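Local coordinates for interphotoreceptor retinoid-binding protein (Xenopus laevis, PDB 1J7X) that probably binds retinoids and carries them through the space between photoreceptor cells and the retinal pigment epithelium, at residues A[231-237]-A[276-282]; A[147-153]-A[212-217]; A[62-68]-A[253-259]. All coordinates share one frame; numbering follows the deposited sequence.

How the contacts relate
Residues 62-68 come first and open contact 3. The chain then builds most of the mixed sheet before 253-259 returns to close this loop. Contact 2 lies wholly within it and joins the loop after strand 142-146 to the start of helix 216-226. Contact 1 opens next, at strand 231-234, before contact 3 has closed. It closes at 276-282, pairing strands 231-234 and 280-281, so contacts 1 and 3 cross along the chain. Contacts 1 and 2 touch through Thr237 and Thr213. Contact 3 lies about 28 Å from contact 1, centre to centre, and pairs strand 64-67, from the N-terminal part of the chain, with strand 254-265 of the same antiparallel sheet.

Contact 1 of 3, residues A[231-237]-A[276-282]; sequences TIIGEIT and VVPDAIV
Strands 231-234 and 280-281 run parallel, with Ile233 bridging Ala280 and Gly234 bridging Ile281. Ile232 O accepts from Ala280 N, Ala280 O from Gly234 N, and Gly234 O from Val282 N. Gly234 has phi 138°, and a CB there would jam against the carbonyl O of Ile233.

Asp279 lengthens the pairing at one end. Its OD2 takes the N-H of Ile232 at 2.9 Å, almost straight, through the anti lone pair. Its CG sits beside its own backbone N, opposite the carbonyl carbon (chi1 -64°), and this swings the carboxylate back onto Ile232. Gln225 of helix 216-226 is a weak second donor to OD2.

Beyond the bulk of Pro278 the chains meet again at Thr237. Val276 N donates to Thr237 OG1 at 2.7 Å. Thr237 N returns a bond to Val276 O, 3.2 Å away. The hydroxyl also bonds Glu218.

Pro278 fills the space between these two sets of bonds. Its CG lies 3.3 Å from Glu235 O. Its CB meets Ile232 CG2 at 4.1 Å, and its CD meets Ile236 CG1 at a right-angled crossing. Near the other end, Ile233 CG2 and Val282 CG2 lie side by side, 4.0 Å apart, pointing the same way. Helix 287-296 packs on Ile233 through Ala287, Lys290 and Ala291.

Strand 280-281 is outermost in the mixed sheet of this chain. Pro278 has no N-H to give. Asp279 OD2 and Thr237 OG1 accept the N-H groups of Ile232 and Val276. The short pairing is thus extended by two side-chain acceptors and by one further backbone bond.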
loop_
_atom_site.group_PDB
_atom_site.type_symbol
_atom_site.label_atom_id
_atom_site.label_comp_id
_atom_site.label_asym_id
_atom_site.label_seq_id
_atom_site.Cartn_x
_atom_site.Cartn_y
_atom_site.Cartn_z
ATOM N N THR A 231 9.698 -6.106 11.383
ATOM C CA THR A 231 8.601 -6.881 11.916
ATOM C C THR A 231 7.365 -5.962 11.935
ATOM O O THR A 231 7.435 -4.824 12.426
ATOM C CB THR A 231 8.931 -7.364 13.306
ATOM O OG1 THR A 231 10.121 -8.166 13.322
ATOM C CG2 THR A 231 7.799 -8.197 13.880
ATOM N N ILE A 232 6.245 -6.435 11.346
ATOM C CA ILE A 232 5.041 -5.675 11.316
ATOM C C ILE A 232 4.169 -6.104 12.508
ATOM O O ILE A 232 3.878 -7.292 12.719
ATOM C CB ILE A 232 4.268 -5.959 10.021
ATOM C CG1 ILE A 232 5.185 -5.837 8.797
ATOM C CG2 ILE A 232 3.131 -5.047 9.817
ATOM C CD1 ILE A 232 5.943 -4.430 8.804
ATOM N N ILE A 233 3.640 -5.136 13.232
ATOM C CA ILE A 233 2.849 -5.392 14.468
ATOM C C ILE A 233 1.576 -4.581 14.488
ATOM O O ILE A 233 1.584 -3.358 14.280
ATOM C CB ILE A 233 3.702 -5.058 15.710
ATOM C CG1 ILE A 233 5.001 -5.790 15.608
ATOM C CG2 ILE A 233 2.901 -5.323 17.028
ATOM C CD1 ILE A 233 5.987 -5.302 16.698
ATOM N N GLY A 234 0.435 -5.281 14.726
ATOM C CA GLY A 234 -0.802 -4.554 14.866
ATOM C C GLY A 234 -1.934 -5.249 14.145
ATOM O O GLY A 234 -2.008 -6.461 14.227
ATOM N N GLU A 235 -2.819 -4.457 13.562
ATOM C CA GLU A 235 -3.997 -4.981 12.893
ATOM C C GLU A 235 -3.743 -5.173 11.380
ATOM O O GLU A 235 -2.936 -4.507 10.760
ATOM C CB GLU A 235 -5.160 -4.086 13.083
ATOM C CG GLU A 235 -5.493 -3.837 14.568
ATOM C CD GLU A 235 -6.490 -2.750 14.767
ATOM O OE1 GLU A 235 -6.693 -1.861 13.873
ATOM O OE2 GLU A 235 -7.036 -2.648 15.916
ATOM N N ILE A 236 -4.596 -5.973 10.753
ATOM C CA ILE A 236 -4.564 -6.100 9.303
ATOM C C ILE A 236 -5.016 -4.723 8.780
ATOM O O ILE A 236 -5.946 -4.078 9.328
ATOM C CB ILE A 236 -5.580 -7.190 8.836
ATOM C CG1 ILE A 236 -5.095 -8.508 9.294
ATOM C CG2 ILE A 236 -5.751 -7.163 7.399
ATOM C CD1 ILE A 236 -6.208 -9.600 9.315
ATOM N N THR A 237 -4.341 -4.229 7.771
ATOM C CA THR A 237 -4.583 -2.877 7.291
ATOM C C THR A 237 -5.835 -2.718 6.440
ATOM O O THR A 237 -6.506 -3.725 6.176
ATOM C CB THR A 237 -3.338 -2.324 6.607
ATOM O OG1 THR A 237 -3.022 -3.037 5.434
ATOM C CG2 THR A 237 -2.070 -2.452 7.564
ATOM N N VAL A 276 -2.271 -5.483 4.589
ATOM C CA VAL A 276 -1.011 -6.109 5.026
ATOM C C VAL A 276 -1.390 -6.921 6.248
ATOM O O VAL A 276 -2.197 -6.478 7.100
ATOM C CB VAL A 276 -0.010 -5.033 5.466
ATOM C CG1 VAL A 276 1.207 -5.651 6.068
ATOM C CG2 VAL A 276 0.346 -4.161 4.281
ATOM N N VAL A 277 -0.856 -8.108 6.343
ATOM C CA VAL A 277 -1.086 -9.006 7.466
ATOM C C VAL A 277 0.126 -8.970 8.352
ATOM O O VAL A 277 1.233 -9.369 7.940
ATOM C CB VAL A 277 -1.305 -10.476 6.964
ATOM C CG1 VAL A 277 -1.618 -11.332 8.169
ATOM C CG2 VAL A 277 -2.473 -10.509 6.102
ATOM N N PRO A 278 -0.004 -8.415 9.555
ATOM C CA PRO A 278 1.166 -8.286 10.466
ATOM C C PRO A 278 1.784 -9.626 10.833
ATOM O O PRO A 278 1.083 -10.666 10.833
ATOM C CB PRO A 278 0.562 -7.664 11.702
ATOM C CG PRO A 278 -0.570 -6.803 11.122
ATOM C CD PRO A 278 -1.181 -7.727 10.087
ATOM N N ASP A 279 3.057 -9.593 11.193
ATOM C CA ASP A 279 3.767 -10.732 11.711
ATOM C C ASP A 279 3.167 -10.994 13.131
ATOM O O ASP A 279 2.854 -12.151 13.504
ATOM C CB ASP A 279 5.236 -10.435 11.822
ATOM C CG ASP A 279 5.821 -10.193 10.520
ATOM O OD1 ASP A 279 5.880 -11.176 9.725
ATOM O OD2 ASP A 279 6.156 -9.062 10.082
ATOM N N ALA A 280 2.952 -9.936 13.905
ATOM C CA ALA A 280 2.379 -10.065 15.257
ATOM C C ALA A 280 1.044 -9.341 15.294
ATOM O O ALA A 280 0.979 -8.104 15.382
ATOM C CB ALA A 280 3.349 -9.537 16.327
ATOM N N ILE A 281 -0.041 -10.086 15.149
ATOM C CA ILE A 281 -1.346 -9.575 15.124
ATOM C C ILE A 281 -1.836 -9.271 16.506
ATOM O O ILE A 281 -1.887 -10.209 17.332
ATOM C CB ILE A 281 -2.312 -10.518 14.390
ATOM C CG1 ILE A 281 -1.945 -10.627 12.905
ATOM C CG2 ILE A 281 -3.664 -10.017 14.494
ATOM C CD1 ILE A 281 -2.771 -11.608 12.080
ATOM N N VAL A 282 -2.148 -8.021 16.766
ATOM C CA VAL A 282 -2.721 -7.521 18.018
ATOM C C VAL A 282 -3.599 -6.373 17.694
ATOM O O VAL A 282 -3.581 -5.769 16.616
ATOM C CB VAL A 282 -1.656 -7.125 19.059
ATOM C CG1 VAL A 282 -0.750 -8.232 19.328
ATOM C CG2 VAL A 282 -0.788 -6.027 18.539
#

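Contact 2 of 3, residues A[147-153]-A[212-217]; sequences LRYNVGG and QTATAA
Thr213 and Thr215 grip the loop 147-153 where the start of helix 216-226 comes up against it. The loop opens with a type I turn from Leu147 to Asn150 and goes on into an Asx turn at Asn150. Both segments belong to the peptidase S41 region, of the ClpP/crotonase clan.

Ala214 N donates to Asn150 O at 3.1 Å. Thr213 OG1 lies 2.8 Å from Leu147 O and also accepts from Ser210 N. Thr215 OG1 accepts from Gly153 N at 2.9 Å. With chi1 at 53° this hydroxyl sits between its own backbone N and carbonyl carbon, and it lies 3.2 Å from Val151 O, at best a weak bond. Gly152 CA approaches Ala214 O to 3.2 Å, and a CB there would clash with both that oxygen and Thr215 OG1.

Behind these, Asn150 OD1 accepts from Gly152 N at 2.8 Å, while ND2 of the same amide donates to Phe113 O. An alanine in place of Asn150 would probably leave both Gly152 N and Phe113 O without their side-chain partner, so that the Asx turn is lost. Ala217 CB packs 3.5 Å from Asn150 OD1.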
loop_
_atom_site.group_PDB
_atom_site.type_symbol
_atom_site.label_atom_id
_atom_site.label_comp_id
_atom_site.label_asym_id
_atom_site.label_seq_id
_atom_site.Cartn_x
_atom_site.Cartn_y
_atom_site.Cartn_z
ATOM N N LEU A 147 2.623 3.576 12.146
ATOM C CA LEU A 147 1.779 3.941 11.071
ATOM C C LEU A 147 0.326 3.690 11.337
ATOM O O LEU A 147 -0.536 3.645 10.416
ATOM C CB LEU A 147 2.201 3.115 9.812
ATOM C CG LEU A 147 3.595 3.347 9.370
ATOM C CD1 LEU A 147 3.977 2.336 8.044
ATOM C CD2 LEU A 147 3.899 4.790 9.103
ATOM N N ARG A 148 0.033 3.459 12.595
ATOM C CA ARG A 148 -1.346 3.212 12.993
ATOM C C ARG A 148 -2.305 4.302 12.604
ATOM O O ARG A 148 -3.497 4.017 12.472
ATOM C CB ARG A 148 -1.510 2.956 14.529
ATOM C CG ARG A 148 -0.851 1.646 14.954
ATOM C CD ARG A 148 -0.828 1.493 16.490
ATOM N NE ARG A 148 -0.035 2.515 17.113
ATOM C CZ ARG A 148 0.074 2.675 18.435
ATOM N NH1 ARG A 148 -0.489 1.772 19.240
ATOM N NH2 ARG A 148 0.845 3.640 18.929
ATOM N N TYR A 149 -1.843 5.549 12.481
ATOM C CA TYR A 149 -2.696 6.649 12.123
ATOM C C TYR A 149 -2.433 7.189 10.746
ATOM O O TYR A 149 -2.856 8.274 10.403
ATOM C CB TYR A 149 -2.446 7.774 13.217
ATOM C CG TYR A 149 -2.419 7.193 14.620
ATOM C CD1 TYR A 149 -3.563 6.854 15.234
ATOM C CD2 TYR A 149 -1.206 6.826 15.232
ATOM C CE1 TYR A 149 -3.565 6.255 16.498
ATOM C CE2 TYR A 149 -1.184 6.227 16.478
ATOM C CZ TYR A 149 -2.380 5.982 17.131
ATOM O OH TYR A 149 -2.377 5.287 18.339
ATOM N N ASN A 150 -1.678 6.411 9.938
ATOM C CA ASN A 150 -1.211 6.857 8.653
ATOM C C ASN A 150 -2.071 6.348 7.543
ATOM O O ASN A 150 -2.101 5.175 7.176
ATOM C CB ASN A 150 0.210 6.552 8.515
ATOM C CG ASN A 150 0.899 7.216 7.335
ATOM O OD1 ASN A 150 0.340 7.406 6.234
ATOM N ND2 ASN A 150 2.163 7.590 7.534
ATOM N N VAL A 151 -2.858 7.292 7.030
ATOM C CA VAL A 151 -3.819 7.033 5.964
ATOM C C VAL A 151 -3.211 7.184 4.590
ATOM O O VAL A 151 -3.827 7.029 3.550
ATOM C CB VAL A 151 -5.015 8.014 6.083
ATOM C CG1 VAL A 151 -5.680 7.742 7.429
ATOM C CG2 VAL A 151 -4.585 9.477 5.835
ATOM N N GLY A 152 -1.886 7.191 4.550
ATOM C CA GLY A 152 -1.135 7.157 3.305
ATOM C C GLY A 152 -1.172 8.431 2.487
ATOM O O GLY A 152 -0.873 9.608 2.987
ATOM N N GLY A 153 -1.375 8.211 1.220
ATOM C CA GLY A 153 -1.308 9.234 0.120
ATOM C C GLY A 153 -0.655 8.639 -1.080
ATOM O O GLY A 153 -0.725 7.401 -1.342
ATOM N N GLN A 212 -6.819 1.346 9.997
ATOM C CA GLN A 212 -6.869 2.616 9.302
ATOM C C GLN A 212 -5.638 2.847 8.390
ATOM O O GLN A 212 -5.680 3.668 7.499
ATOM C CB GLN A 212 -6.985 3.793 10.257
ATOM C CG GLN A 212 -8.278 3.733 11.063
ATOM C CD GLN A 212 -8.183 4.560 12.344
ATOM O OE1 GLN A 212 -7.570 5.637 12.331
ATOM N NE2 GLN A 212 -8.762 4.042 13.473
ATOM N N THR A 213 -4.547 2.136 8.591
ATOM C CA THR A 213 -3.361 2.304 7.728
ATOM C C THR A 213 -3.718 2.079 6.271
ATOM O O THR A 213 -4.373 1.045 5.932
ATOM C CB THR A 213 -2.282 1.340 8.181
ATOM O OG1 THR A 213 -2.076 1.464 9.622
ATOM C CG2 THR A 213 -0.905 1.540 7.406
ATOM N N ALA A 214 -3.389 3.010 5.374
ATOM C CA ALA A 214 -3.866 2.972 4.007
ATOM C C ALA A 214 -2.833 3.340 2.953
ATOM O O ALA A 214 -1.843 4.015 3.272
ATOM C CB ALA A 214 -5.055 3.871 3.854
ATOM N N THR A 215 -3.199 3.036 1.722
ATOM C CA THR A 215 -2.404 3.247 0.517
ATOM C C THR A 215 -0.877 3.155 0.709
ATOM O O THR A 215 -0.332 2.122 1.123
ATOM C CB THR A 215 -2.852 4.617 -0.110
ATOM O OG1 THR A 215 -2.794 5.701 0.840
ATOM C CG2 THR A 215 -4.365 4.630 -0.434
ATOM N N ALA A 216 -0.245 4.313 0.475
ATOM C CA ALA A 216 1.224 4.357 0.535
ATOM C C ALA A 216 1.762 3.766 1.820
ATOM O O ALA A 216 2.872 3.214 1.880
ATOM C CB ALA A 216 1.759 5.735 0.348
ATOM N N ALA A 217 1.042 3.976 2.966
ATOM C CA ALA A 217 1.507 3.411 4.241
ATOM C C ALA A 217 1.512 1.879 4.224
ATOM O O ALA A 217 2.366 1.268 4.827
ATOM C CB ALA A 217 0.676 3.990 5.412
#

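Contact 3 of 3, residues A[62-68]-A[253-259]; sequences RLVLKSK and QLSVTVP
Val64 and Thr257 form an antiparallel hydrogen-bonded pair, and so do Lys66 and Ser255. Val64 N reaches Thr257 O at 3.0 Å and Thr257 N reaches Val64 O at 2.9 Å. The Lys66 pair uses two bonds of 2.8 Å, Lys66 N to Ser255 O and Ser255 N to Lys66 O. Lys68 N adds a bond to Gln253 O.

A water sits over this ladder. It donates to Val64 O and also bonds Ser255 OG and Thr257 OG1.

Leu65 and Val256 share one face of the sheet, where Leu65 CD1 meets Val256 CG2 at 3.9 Å. In a separate apolar contact, Leu63 CD1 lies beside Val258 CG2, the two side chains pointing the same way. Leu54 of helix 43-58 packs on Leu65, and Leu15 of helix 2-18 on Leu63. Strand 254-265 is shared in an antiparallel sheet: it pairs with 64-67 here and with 244-248 as well, joining the N-terminal part to the S41 region.

Charged side chains flank the ends. Pro259 CB stands over the centre of one face of the Arg62 guanidinium, 3.3 Å from CZ. Asp60 forms a salt bridge with NE of this group and Asn262 accepts from its NH2, which would hold the plane in place. Lys68 runs extended past Leu254, with CE 3.1 Å from Leu254 O and NZ bonded to Thr252 O.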
loop_
_atom_site.group_PDB
_atom_site.type_symbol
_atom_site.label_atom_id
_atom_site.label_comp_id
_atom_site.label_asym_id
_atom_site.label_seq_id
_atom_site.Cartn_x
_atom_site.Cartn_y
_atom_site.Cartn_z
ATOM N N ARG A 62 -9.676 -8.353 -5.746
ATOM C CA ARG A 62 -9.652 -6.967 -6.176
ATOM C C ARG A 62 -10.691 -6.696 -7.287
ATOM O O ARG A 62 -11.180 -5.601 -7.426
ATOM C CB ARG A 62 -8.250 -6.601 -6.658
ATOM C CG ARG A 62 -7.110 -6.759 -5.663
ATOM C CD ARG A 62 -5.785 -6.536 -6.282
ATOM N NE ARG A 62 -5.563 -7.497 -7.370
ATOM C CZ ARG A 62 -4.651 -7.366 -8.276
ATOM N NH1 ARG A 62 -3.710 -6.438 -8.155
ATOM N NH2 ARG A 62 -4.641 -8.206 -9.281
ATOM N N LEU A 63 -11.009 -7.735 -8.079
ATOM C CA LEU A 63 -11.924 -7.678 -9.172
ATOM C C LEU A 63 -13.252 -7.978 -8.585
ATOM O O LEU A 63 -13.554 -9.125 -8.211
ATOM C CB LEU A 63 -11.531 -8.738 -10.218
ATOM C CG LEU A 63 -12.444 -8.990 -11.355
ATOM C CD1 LEU A 63 -12.571 -7.661 -12.102
ATOM C CD2 LEU A 63 -11.941 -10.135 -12.273
ATOM N N VAL A 64 -14.109 -6.974 -8.530
ATOM C CA VAL A 64 -15.413 -7.149 -7.976
ATOM C C VAL A 64 -16.512 -6.216 -8.505
ATOM O O VAL A 64 -16.291 -5.005 -8.711
ATOM C CB VAL A 64 -15.372 -7.016 -6.409
ATOM C CG1 VAL A 64 -14.622 -5.786 -6.046
ATOM C CG2 VAL A 64 -16.755 -7.076 -5.763
ATOM N N LEU A 65 -17.643 -6.811 -8.766
ATOM C CA LEU A 65 -18.817 -6.074 -9.172
ATOM C C LEU A 65 -19.525 -5.608 -7.948
ATOM O O LEU A 65 -19.767 -6.385 -7.007
ATOM C CB LEU A 65 -19.789 -6.899 -9.988
ATOM C CG LEU A 65 -19.405 -7.128 -11.473
ATOM C CD1 LEU A 65 -18.447 -8.229 -11.712
ATOM C CD2 LEU A 65 -20.700 -7.479 -12.348
ATOM N N LYS A 66 -19.886 -4.339 -7.963
ATOM C CA LYS A 66 -20.568 -3.822 -6.798
ATOM C C LYS A 66 -21.640 -2.763 -7.249
ATOM O O LYS A 66 -21.631 -2.266 -8.397
ATOM C CB LYS A 66 -19.596 -3.079 -5.900
ATOM C CG LYS A 66 -18.523 -3.943 -5.248
ATOM C CD LYS A 66 -17.692 -3.069 -4.308
ATOM C CE LYS A 66 -16.671 -3.865 -3.621
ATOM N NZ LYS A 66 -15.883 -2.972 -2.708
ATOM N N SER A 67 -22.495 -2.401 -6.311
ATOM C CA SER A 67 -23.465 -1.325 -6.622
ATOM C C SER A 67 -22.611 -0.065 -6.787
ATOM O O SER A 67 -21.602 0.048 -6.138
ATOM C CB SER A 67 -24.461 -1.201 -5.452
ATOM O OG SER A 67 -25.080 0.056 -5.524
ATOM N N LYS A 68 -22.959 0.842 -7.693
ATOM C CA LYS A 68 -22.230 2.068 -7.930
ATOM C C LYS A 68 -22.154 2.864 -6.664
ATOM O O LYS A 68 -21.262 3.635 -6.486
ATOM C CB LYS A 68 -22.881 2.902 -9.027
ATOM C CG LYS A 68 -22.738 2.352 -10.398
ATOM C CD LYS A 68 -23.366 3.286 -11.467
ATOM C CE LYS A 68 -23.293 2.709 -12.869
ATOM N NZ LYS A 68 -23.970 3.631 -13.871
ATOM N N GLN A 253 -27.228 0.364 -12.234
ATOM C CA GLN A 253 -26.825 0.833 -10.918
ATOM C C GLN A 253 -25.582 0.039 -10.418
ATOM O O GLN A 253 -25.368 -0.057 -9.205
ATOM C CB GLN A 253 -27.974 0.620 -9.914
ATOM C CG GLN A 253 -29.317 1.442 -10.192
ATOM C CD GLN A 253 -29.131 2.940 -10.164
ATOM O OE1 GLN A 253 -28.967 3.572 -11.208
ATOM N NE2 GLN A 253 -29.168 3.520 -8.955
ATOM N N LEU A 254 -24.903 -0.602 -11.354
ATOM C CA LEU A 254 -23.717 -1.471 -11.055
ATOM C C LEU A 254 -22.494 -0.967 -11.620
ATOM O O LEU A 254 -22.474 -0.239 -12.576
ATOM C CB LEU A 254 -23.901 -2.911 -11.601
ATOM C CG LEU A 254 -24.947 -3.731 -10.878
ATOM C CD1 LEU A 254 -25.068 -5.112 -11.584
ATOM C CD2 LEU A 254 -24.633 -3.910 -9.473
ATOM N N SER A 255 -21.378 -1.360 -11.003
ATOM C CA SER A 255 -20.082 -1.034 -11.539
ATOM C C SER A 255 -19.120 -2.162 -11.266
ATOM O O SER A 255 -19.467 -3.125 -10.471
ATOM C CB SER A 255 -19.556 0.229 -10.913
ATOM O OG SER A 255 -19.210 -0.092 -9.589
ATOM N N VAL A 256 -17.990 -2.115 -11.946
ATOM C CA VAL A 256 -16.938 -3.092 -11.675
ATOM C C VAL A 256 -15.582 -2.455 -11.325
ATOM O O VAL A 256 -15.085 -1.577 -11.988
ATOM C CB VAL A 256 -16.816 -4.168 -12.808
ATOM C CG1 VAL A 256 -16.231 -3.516 -14.061
ATOM C CG2 VAL A 256 -15.888 -5.322 -12.408
ATOM N N THR A 257 -14.944 -2.880 -10.214
ATOM C CA THR A 257 -13.620 -2.450 -9.872
ATOM C C THR A 257 -12.690 -3.459 -10.327
ATOM O O THR A 257 -12.880 -4.673 -10.072
ATOM C CB THR A 257 -13.408 -2.327 -8.306
ATOM O OG1 THR A 257 -14.344 -1.430 -7.776
ATOM C CG2 THR A 257 -12.013 -1.772 -7.992
ATOM N N VAL A 258 -11.770 -2.989 -11.132
ATOM C CA VAL A 258 -10.793 -3.846 -11.773
ATOM C C VAL A 258 -9.354 -3.513 -11.472
ATOM O O VAL A 258 -8.922 -2.364 -11.635
ATOM C CB VAL A 258 -10.995 -3.803 -13.330
ATOM C CG1 VAL A 258 -10.010 -4.698 -13.989
ATOM C CG2 VAL A 258 -12.402 -4.181 -13.671
ATOM N N PRO A 259 -8.574 -4.485 -10.980
ATOM C CA PRO A 259 -7.181 -4.180 -10.745
ATOM C C PRO A 259 -6.462 -4.026 -12.045
ATOM O O PRO A 259 -6.576 -4.899 -12.831
ATOM C CB PRO A 259 -6.683 -5.387 -9.960
ATOM C CG PRO A 259 -7.600 -6.515 -10.452
ATOM C CD PRO A 259 -8.908 -5.854 -10.547
HETATM O O HOH W 1 -17.462 -2.364 -8.170
#